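Serine protease inhibitor (Schistosoma haematobium, PDB 3STO) probably inhibits serine proteases and adopts the serpin fold. Local coordinates at residues 45-49 / 187-191; 60-65 / 78-82; 206-211 / 221-226; 269-273 / 381-385. All coordinates share one frame. Numbering follows the deposited sequence.

Interaction 1: residues 45-49 / 187-191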
# COMPACT_ATOMS: atom_id res chain seq x y z
N GLY A 45 -1.18 -5.37 0.74
CA GLY A 45 -2.10 -5.75 -0.30
C GLY A 45 -1.45 -6.66 -1.32
O GLY A 45 -2.12 -7.51 -1.88
N ILE A 46 -0.15 -6.48 -1.56
CA ILE A 46 0.60 -7.37 -2.45
C ILE A 46 0.69 -8.72 -1.76
O ILE A 46 0.48 -9.75 -2.39
CB ILE A 46 2.06 -6.91 -2.71
CG1 ILE A 46 2.18 -5.39 -2.88
CG2 ILE A 46 2.65 -7.64 -3.91
CD1 ILE A 46 1.33 -4.83 -4.00
N LEU A 47 0.99 -8.71 -0.46
CA LEU A 47 1.04 -9.94 0.35
C LEU A 47 -0.28 -10.73 0.38
O LEU A 47 -0.27 -11.93 0.21
CB LEU A 47 1.51 -9.62 1.78
CG LEU A 47 1.80 -10.81 2.70
CD1 LEU A 47 2.93 -10.49 3.64
CD2 LEU A 47 0.56 -11.20 3.49
N PHE A 48 -1.41 -10.05 0.61
CA PHE A 48 -2.71 -10.72 0.61
C PHE A 48 -3.08 -11.29 -0.77
O PHE A 48 -3.65 -12.35 -0.86
CB PHE A 48 -3.83 -9.76 1.04
CG PHE A 48 -3.71 -9.27 2.46
CD1 PHE A 48 -2.66 -9.68 3.27
CD2 PHE A 48 -4.66 -8.41 2.99
CE1 PHE A 48 -2.56 -9.23 4.58
CE2 PHE A 48 -4.57 -7.96 4.31
CZ PHE A 48 -3.52 -8.36 5.10
N THR A 49 -2.78 -10.56 -1.84
CA THR A 49 -3.14 -10.98 -3.18
C THR A 49 -2.31 -12.19 -3.62
O THR A 49 -2.85 -13.21 -4.05
CB THR A 49 -2.89 -9.88 -4.17
OG1 THR A 49 -3.75 -8.77 -3.85
CG2 THR A 49 -3.15 -10.38 -5.58
N ILE A 187 -5.96 -11.96 -14.71
CA ILE A 187 -5.47 -10.71 -14.15
C ILE A 187 -5.82 -10.57 -12.68
O ILE A 187 -6.96 -10.81 -12.26
CB ILE A 187 -6.07 -9.53 -14.89
CG1 ILE A 187 -5.47 -9.45 -16.31
CG2 ILE A 187 -5.84 -8.24 -14.08
CD1 ILE A 187 -5.99 -8.27 -17.12
N LEU A 188 -4.82 -10.24 -11.88
CA LEU A 188 -5.01 -9.94 -10.46
C LEU A 188 -4.94 -8.42 -10.24
O LEU A 188 -4.05 -7.74 -10.80
CB LEU A 188 -3.93 -10.60 -9.62
CG LEU A 188 -3.76 -12.12 -9.67
CD1 LEU A 188 -2.54 -12.51 -8.84
CD2 LEU A 188 -5.00 -12.77 -9.15
N VAL A 189 -5.88 -7.93 -9.44
CA VAL A 189 -6.04 -6.51 -9.13
C VAL A 189 -6.14 -6.31 -7.61
O VAL A 189 -7.04 -6.84 -6.96
CB VAL A 189 -7.29 -5.88 -9.83
CG1 VAL A 189 -7.32 -4.38 -9.61
CG2 VAL A 189 -7.29 -6.15 -11.32
N ASN A 190 -5.19 -5.58 -7.04
CA ASN A 190 -5.27 -5.23 -5.62
C ASN A 190 -5.65 -3.74 -5.36
O ASN A 190 -5.14 -2.82 -5.99
CB ASN A 190 -3.99 -5.61 -4.85
CG ASN A 190 -4.10 -5.25 -3.35
OD1 ASN A 190 -3.54 -4.25 -2.88
ND2 ASN A 190 -4.86 -6.05 -2.62
N VAL A 191 -6.59 -3.56 -4.45
CA VAL A 191 -7.05 -2.26 -4.02
C VAL A 191 -6.86 -2.15 -2.51
O VAL A 191 -7.27 -3.04 -1.74
CB VAL A 191 -8.54 -2.05 -4.34
CG1 VAL A 191 -9.06 -0.80 -3.64
CG2 VAL A 191 -8.77 -1.98 -5.84

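Interaction 2: residues 60-65 / 78-82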
# COMPACT_ATOMS: atom_id res chain seq x y z
N GLN A 60 0.43 -24.49 -6.99
CA GLN A 60 1.00 -25.75 -6.58
C GLN A 60 2.42 -25.91 -7.06
O GLN A 60 2.91 -25.11 -7.84
CB GLN A 60 0.12 -26.89 -7.11
CG GLN A 60 -1.23 -26.97 -6.43
CD GLN A 60 -1.15 -27.60 -5.06
OE1 GLN A 60 -0.05 -27.87 -4.52
NE2 GLN A 60 -2.31 -27.87 -4.49
N GLY A 61 3.04 -27.00 -6.65
CA GLY A 61 4.39 -27.30 -7.06
C GLY A 61 5.32 -26.13 -6.81
O GLY A 61 5.26 -25.49 -5.77
N ARG A 62 6.16 -25.86 -7.79
CA ARG A 62 7.19 -24.85 -7.71
C ARG A 62 6.59 -23.41 -7.73
O ARG A 62 7.17 -22.47 -7.18
CB ARG A 62 8.17 -25.09 -8.86
CG ARG A 62 9.48 -24.31 -8.76
CD ARG A 62 10.53 -24.91 -9.65
NE ARG A 62 11.20 -23.90 -10.45
CZ ARG A 62 10.96 -23.68 -11.73
NH1 ARG A 62 10.06 -24.42 -12.37
NH2 ARG A 62 11.62 -22.72 -12.38
N THR A 63 5.43 -23.26 -8.35
CA THR A 63 4.68 -22.01 -8.33
C THR A 63 4.28 -21.60 -6.90
O THR A 63 4.52 -20.49 -6.48
CB THR A 63 3.44 -22.11 -9.22
OG1 THR A 63 3.84 -22.52 -10.54
CG2 THR A 63 2.72 -20.78 -9.31
N GLY A 64 3.68 -22.51 -6.14
CA GLY A 64 3.34 -22.21 -4.76
C GLY A 64 4.58 -22.09 -3.88
O GLY A 64 4.60 -21.33 -2.92
N TYR A 65 5.61 -22.85 -4.21
CA TYR A 65 6.82 -22.87 -3.42
C TYR A 65 7.54 -21.54 -3.48
O TYR A 65 8.02 -21.03 -2.45
CB TYR A 65 7.74 -24.00 -3.89
CG TYR A 65 9.04 -24.13 -3.12
CD1 TYR A 65 9.04 -24.20 -1.76
CD2 TYR A 65 10.26 -24.19 -3.76
CE1 TYR A 65 10.18 -24.29 -1.05
CE2 TYR A 65 11.43 -24.30 -3.06
CZ TYR A 65 11.38 -24.35 -1.68
OH TYR A 65 12.52 -24.46 -0.91
N SER A 78 13.31 -24.88 4.16
CA SER A 78 14.30 -25.82 3.64
C SER A 78 13.70 -26.90 2.72
O SER A 78 14.44 -27.62 2.06
CB SER A 78 15.07 -26.45 4.80
OG SER A 78 14.21 -26.68 5.91
N SER A 79 12.38 -27.03 2.68
CA SER A 79 11.74 -27.87 1.65
C SER A 79 10.31 -27.44 1.34
O SER A 79 9.69 -26.74 2.11
CB SER A 79 11.76 -29.36 2.01
OG SER A 79 10.87 -29.66 3.07
N TRP A 80 9.82 -27.88 0.19
CA TRP A 80 8.44 -27.70 -0.18
C TRP A 80 7.54 -28.69 0.53
O TRP A 80 7.65 -29.91 0.36
CB TRP A 80 8.27 -27.83 -1.68
CG TRP A 80 6.86 -27.73 -2.18
CD1 TRP A 80 6.22 -28.63 -3.00
CD2 TRP A 80 5.92 -26.66 -1.95
NE1 TRP A 80 4.96 -28.19 -3.29
CE2 TRP A 80 4.74 -26.98 -2.66
CE3 TRP A 80 5.95 -25.47 -1.21
CZ2 TRP A 80 3.61 -26.15 -2.66
CZ3 TRP A 80 4.83 -24.64 -1.22
CH2 TRP A 80 3.68 -24.99 -1.93
N ASN A 81 6.64 -28.12 1.32
CA ASN A 81 5.68 -28.86 2.10
C ASN A 81 4.32 -28.28 1.82
O ASN A 81 3.90 -27.34 2.48
CB ASN A 81 6.06 -28.72 3.54
CG ASN A 81 7.37 -29.34 3.81
OD1 ASN A 81 7.46 -30.53 4.11
ND2 ASN A 81 8.42 -28.57 3.66
N SER A 82 3.64 -28.85 0.84
CA SER A 82 2.55 -28.16 0.20
C SER A 82 1.39 -27.92 1.17
O SER A 82 0.84 -26.83 1.19
CB SER A 82 2.08 -28.87 -1.08
OG SER A 82 1.59 -30.16 -0.80

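Interaction 3: residues 206-211 / 221-226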
# COMPACT_ATOMS: atom_id res chain seq x y z
N TYR A 206 -7.72 28.42 7.52
CA TYR A 206 -6.29 28.63 7.62
C TYR A 206 -5.55 28.03 6.45
O TYR A 206 -4.33 28.05 6.39
CB TYR A 206 -5.75 28.12 8.93
CG TYR A 206 -6.49 28.71 10.09
CD1 TYR A 206 -6.77 30.06 10.13
CD2 TYR A 206 -6.92 27.92 11.14
CE1 TYR A 206 -7.46 30.62 11.19
CE2 TYR A 206 -7.61 28.46 12.21
CZ TYR A 206 -7.87 29.82 12.23
OH TYR A 206 -8.55 30.36 13.29
N THR A 207 -6.30 27.53 5.48
CA THR A 207 -5.69 26.97 4.30
C THR A 207 -5.48 28.12 3.32
O THR A 207 -6.39 28.91 3.09
CB THR A 207 -6.57 25.84 3.68
OG1 THR A 207 -6.77 24.80 4.66
CG2 THR A 207 -5.96 25.27 2.39
N ARG A 208 -4.29 28.20 2.73
CA ARG A 208 -3.98 29.30 1.82
C ARG A 208 -2.96 28.89 0.73
O ARG A 208 -2.26 27.88 0.86
CB ARG A 208 -3.53 30.54 2.64
CG ARG A 208 -2.04 30.56 3.03
CD ARG A 208 -1.55 29.42 3.93
NE ARG A 208 -0.13 29.66 4.26
CZ ARG A 208 0.30 30.37 5.31
NH1 ARG A 208 -0.59 30.85 6.17
NH2 ARG A 208 1.61 30.59 5.50
N LYS A 209 -2.92 29.65 -0.37
CA LYS A 209 -2.00 29.37 -1.46
C LYS A 209 -0.56 29.64 -1.04
O LYS A 209 -0.26 30.66 -0.44
CB LYS A 209 -2.33 30.22 -2.69
CG LYS A 209 -3.77 30.20 -3.12
CD LYS A 209 -4.09 29.05 -4.01
CE LYS A 209 -5.58 28.98 -4.15
NZ LYS A 209 -6.09 27.64 -4.59
N GLU A 210 0.34 28.74 -1.37
CA GLU A 210 1.72 28.92 -0.98
C GLU A 210 2.63 28.22 -2.00
O GLU A 210 2.22 27.27 -2.65
CB GLU A 210 1.92 28.37 0.45
CG GLU A 210 3.34 28.44 1.01
CD GLU A 210 3.37 28.45 2.54
OE1 GLU A 210 2.37 28.93 3.14
OE2 GLU A 210 4.37 28.00 3.15
N ASP A 211 3.86 28.70 -2.15
CA ASP A 211 4.80 28.07 -3.06
C ASP A 211 5.31 26.72 -2.60
O ASP A 211 5.62 26.54 -1.43
CB ASP A 211 5.98 29.00 -3.36
CG ASP A 211 5.76 29.82 -4.61
OD1 ASP A 211 4.58 29.94 -5.05
OD2 ASP A 211 6.77 30.32 -5.16
N THR A 221 2.22 26.33 -7.00
CA THR A 221 1.37 26.88 -5.98
C THR A 221 0.47 25.74 -5.53
O THR A 221 -0.10 25.03 -6.35
CB THR A 221 0.57 28.06 -6.56
OG1 THR A 221 1.41 29.23 -6.56
CG2 THR A 221 -0.69 28.32 -5.75
N VAL A 222 0.40 25.54 -4.23
CA VAL A 222 -0.40 24.49 -3.64
C VAL A 222 -1.39 25.10 -2.66
O VAL A 222 -1.21 26.24 -2.21
CB VAL A 222 0.48 23.43 -2.90
CG1 VAL A 222 1.36 22.69 -3.87
CG2 VAL A 222 1.32 24.09 -1.80
N ASP A 223 -2.43 24.35 -2.33
CA ASP A 223 -3.27 24.74 -1.21
C ASP A 223 -2.61 24.23 0.07
O ASP A 223 -2.53 23.03 0.28
CB ASP A 223 -4.67 24.21 -1.37
CG ASP A 223 -5.40 24.85 -2.55
OD1 ASP A 223 -5.47 26.10 -2.62
OD2 ASP A 223 -5.92 24.09 -3.39
N MSE A 224 -2.10 25.16 0.88
CA MSE A 224 -1.30 24.83 2.05
C MSE A 224 -2.14 24.86 3.34
O MSE A 224 -2.69 25.89 3.73
CB MSE A 224 -0.09 25.77 2.14
CG MSE A 224 0.99 25.41 3.18
SE MSE A 224 2.10 23.80 2.65
CE MSE A 224 3.41 24.74 1.48
N MSE A 225 -2.27 23.71 3.99
CA MSE A 225 -2.97 23.62 5.27
C MSE A 225 -1.99 23.95 6.35
O MSE A 225 -0.78 23.72 6.22
CB MSE A 225 -3.55 22.22 5.49
CG MSE A 225 -4.26 21.68 4.25
SE MSE A 225 -5.12 19.94 4.56
CE MSE A 225 -3.55 18.82 5.02
N THR A 226 -2.51 24.55 7.41
CA THR A 226 -1.64 25.06 8.46
C THR A 226 -2.29 24.77 9.80
O THR A 226 -3.51 24.79 9.91
CB THR A 226 -1.38 26.61 8.31
OG1 THR A 226 -2.61 27.28 8.40
CG2 THR A 226 -0.80 26.98 6.94
O HOH W 1 -5.44 24.64 7.28

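Interaction 4: residues 269-273 / 381-385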
# COMPACT_ATOMS: atom_id res chain seq x y z
N ALA A 269 16.00 10.10 3.65
CA ALA A 269 14.57 9.85 3.64
C ALA A 269 14.24 8.70 2.70
O ALA A 269 13.22 8.04 2.86
CB ALA A 269 13.82 11.10 3.26
N THR A 270 15.11 8.46 1.73
CA THR A 270 14.92 7.38 0.76
C THR A 270 15.15 6.01 1.40
O THR A 270 14.50 5.07 1.04
CB THR A 270 15.89 7.50 -0.41
OG1 THR A 270 17.20 7.82 0.09
CG2 THR A 270 15.44 8.57 -1.35
N GLU A 271 16.09 5.93 2.32
CA GLU A 271 16.29 4.74 3.10
C GLU A 271 15.08 4.29 4.00
O GLU A 271 14.93 3.11 4.30
CB GLU A 271 17.60 4.86 3.87
CG GLU A 271 18.81 5.16 2.95
CD GLU A 271 18.91 4.22 1.72
OE1 GLU A 271 19.25 3.03 1.89
OE2 GLU A 271 18.65 4.68 0.57
N LEU A 272 14.22 5.20 4.41
CA LEU A 272 13.00 4.82 5.09
C LEU A 272 11.93 4.36 4.11
O LEU A 272 11.16 3.47 4.44
CB LEU A 272 12.44 5.97 5.94
CG LEU A 272 13.22 6.28 7.22
CD1 LEU A 272 12.86 7.65 7.68
CD2 LEU A 272 12.92 5.26 8.27
N LEU A 273 11.88 4.99 2.93
CA LEU A 273 10.95 4.57 1.89
C LEU A 273 11.31 3.16 1.36
O LEU A 273 10.44 2.31 1.18
CB LEU A 273 10.87 5.60 0.76
CG LEU A 273 9.83 5.27 -0.33
CD1 LEU A 273 8.41 5.47 0.20
CD2 LEU A 273 10.04 6.08 -1.62
N PHE A 381 8.80 15.29 -0.14
CA PHE A 381 8.84 14.62 1.15
C PHE A 381 8.39 13.18 1.04
O PHE A 381 7.71 12.78 0.09
CB PHE A 381 7.95 15.36 2.14
CG PHE A 381 6.51 15.46 1.71
CD1 PHE A 381 6.10 16.43 0.80
CD2 PHE A 381 5.56 14.58 2.21
CE1 PHE A 381 4.77 16.54 0.43
CE2 PHE A 381 4.22 14.69 1.83
CZ PHE A 381 3.83 15.67 0.94
N ILE A 382 8.74 12.39 2.04
CA ILE A 382 8.27 11.02 2.11
C ILE A 382 7.26 10.90 3.24
O ILE A 382 7.42 11.49 4.31
CB ILE A 382 9.49 10.04 2.21
CG1 ILE A 382 10.02 9.78 0.79
CG2 ILE A 382 9.14 8.73 2.90
CD1 ILE A 382 11.40 10.17 0.62
N CYS A 383 6.19 10.17 3.00
CA CYS A 383 5.20 10.00 4.04
C CYS A 383 4.65 8.57 4.11
O CYS A 383 4.79 7.78 3.16
CB CYS A 383 4.08 11.04 3.90
SG CYS A 383 3.17 10.86 2.40
N PHE A 384 4.05 8.24 5.25
CA PHE A 384 3.55 6.90 5.50
C PHE A 384 2.24 6.96 6.24
O PHE A 384 2.01 7.88 7.01
CB PHE A 384 4.51 6.16 6.39
CG PHE A 384 5.92 6.06 5.85
CD1 PHE A 384 6.28 4.98 5.01
CD2 PHE A 384 6.88 6.97 6.22
CE1 PHE A 384 7.56 4.82 4.55
CE2 PHE A 384 8.19 6.85 5.75
CZ PHE A 384 8.54 5.76 4.92
N ILE A 385 1.35 6.00 5.99
CA ILE A 385 0.36 5.70 6.99
C ILE A 385 0.99 4.60 7.83
O ILE A 385 1.31 3.54 7.31
CB ILE A 385 -0.93 5.24 6.39
CG1 ILE A 385 -1.52 6.37 5.56
CG2 ILE A 385 -1.87 4.72 7.50
CD1 ILE A 385 -2.69 5.93 4.70

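Interaction 1: residues 45-49 / 187-191
Helix 45-49 lies obliquely against strand 187-191, with 141° between their N-to-C directions, closer to antiparallel than to perpendicular, and the short axes 8.5 Å apart at closest approach. The backbones come nearest at Gly-45 and Asn-190, whose CA atoms lie 6.2 Å apart. Such an approach illustrates how a glycine lets a helix settle onto a sheet: a CB on Gly-45 would point at the strand and collide with Asn-190 OD1. In its place the Asn-190 amide fills the space, ND2 lying 3.2 Å from Gly-45 O, though at an angle too poor for a hydrogen bond. One helical turn on, Thr-49 also points at the strand. Its OG1 donates to Gly-45 O at 2.9 Å, folding the hydroxyl back onto its own helix, and it also bonds to Thr-119 on the adjacent strand 112-124. Asn-190 OD1 is taken up by Gln-342 of strand 339-348. Beside this polar cluster, Thr-49 CG2 packs on Leu-188 CD1 at 3.9 Å, adding an apolar contact from the next side chain on the same face of the strand. The arrangement is the serpin core, in which helix 43-55, helix B of the family, lies beneath central β-sheet A. It matches the shutter region of the family, where in inhibitory serpins the sheet opens to admit the reactive-centre loop.

Interaction 2: residues 60-65 / 78-82
Ser-79 opens the contact modestly, its carbonyl carbon C lying 4.0 Å from Tyr-65 CE1. The next residue, Trp-80, contributes the largest share of the buried surface and shows how one large aromatic can close a loop onto a helix. Its CA-to-CB bond points toward helix 61-65, and it exchanges CH-π contacts with Tyr-65: Tyr-65 CB sits 4.0 Å from the centroid of the six-membered ring of Trp-80, and Trp-80 CB sits 4.2 Å from the centroid of the Tyr-65 ring, each over a face. The two rings themselves meet obliquely, with planes at 62°. Farther along the indole, Gly-61 O lies over a face, 3.5 Å from Trp-80 CE2, while Gly-64 C is 3.6 Å from Trp-80 CH2. A CB on Gly-64 would stand only 3.1 Å from that CH2, so the bare glycine permits the close fit. Asn-81 turns to its own loop, its ND2 bonding to Ser-79 OG at 2.7 Å and also to Ser-75 O. Ser-82 then begins helix 82-101, its CB 4.2 Å from Gln-60 OE1. The loop thus folds back on the N-terminal turn of helix 61-70 just before helix 82-101 starts; Trp-80 and Gln-60 also touch that second helix, at Ala-85 and Gln-86, so a surface corner of the helical subdomain is closed between the two helices.

Interaction 3: residues 206-211 / 221-226
Met-224, a selenomethionine, lays its side chain along Glu-210, their CB atoms 3.7 Å apart, while its CE approaches Asp-211 O at 4.1 Å. The ladder beneath is antiparallel. Arg-208 and Met-224 form a hydrogen-bonded pair, with Arg-208 N to Met-224 O at 3.0 Å and Met-224 N to Arg-208 O at 2.7 Å; Glu-210 and Val-222 form the next, with Glu-210 N to Val-222 O at 3.1 Å and Val-222 N to Glu-210 O at 3.0 Å. Non-hydrogen-bonded pairs alternate with them, and in one of these Lys-209 NZ reaches Asp-223 OD1 at 2.6 Å in a salt bridge across the strands. On the face bearing Met-224, Arg-208 NE bonds to Glu-210 OE1 at 2.8 Å, a salt bridge along one strand, and Glu-210 has a second charged partner in Arg-294. Where the ladder ends, Thr-226 OG1 donates to Tyr-206 O at 2.8 Å, and a water links Thr-207 OG1 to Thr-226 N, each 2.9 Å from it; Thr-207 OG1 also bonds to Glu-350. The pairing belongs to the hairpin of strands 208-215 and 218-236, the outer part of serpin β-sheet C. Its chemistry implies a register set by main-chain bonds and one cross-strand salt bridge, while charges on the Met-224 face pair along the strand and with Arg-294, and side-chain and water bonds extend the union past the last strand pair.

Interaction 4: residues 269-273 / 381-385
Ile-382 is the main bump of this interface. Its CD1 projects into a shallow hollow on helix 269-273, 3.7 Å from Ala-269 CB and 3.6 Å from Ala-269 O, and the small alanine lets it come this close to the helix backbone. Its CG2 meets Leu-273 CB at 4.2 Å. Two residues along the strand, on the same face, Phe-384 thrusts its ring tip at the last turn: CZ lies 4.0 Å from Leu-272 CB and 3.5 Å from Leu-272 O, and Leu-273 N stands at the ring edge, 4.0 Å from CZ. Helix and strand run at 31° between N-to-C directions, their short axes 8.8 Å apart; the alternation of the strand puts Ile-382 and Phe-384 on the side of the helix. Leu-279 of helix 279-283 touches both Leu-272 and Phe-384, continuing the apolar layer. With apolar side-chain contacts and no hydrogen bond between the segments, this is classic helix-on-sheet packing: the short helices G and H of the serpin fold covering β-sheet B.

Overall arrangement
Together the four contacts sample a serpin from end to end. Interactions 2 and 3 mark the extremes, their centres about 53 Å apart on opposite sides of the chain's centre, whereas interactions 1 and 4 are buried nearer the middle, about 22 Å between centres. Interaction 2 falls within the chain span bridged by interaction 1, with centres about 20 Å apart, and helices 43-55 and 61-70 are consecutive. Interactions 3 and 4 come closest, with nearest atoms about 8 Å apart, yet no two contacts touch. Strand 186-197 of interaction 1 pairs directly with strand 339-348, consistent with a largely uninserted reactive-centre loop, though short strand 352-353 also pairs with 186-197; loop residues 358-364 are unmodelled.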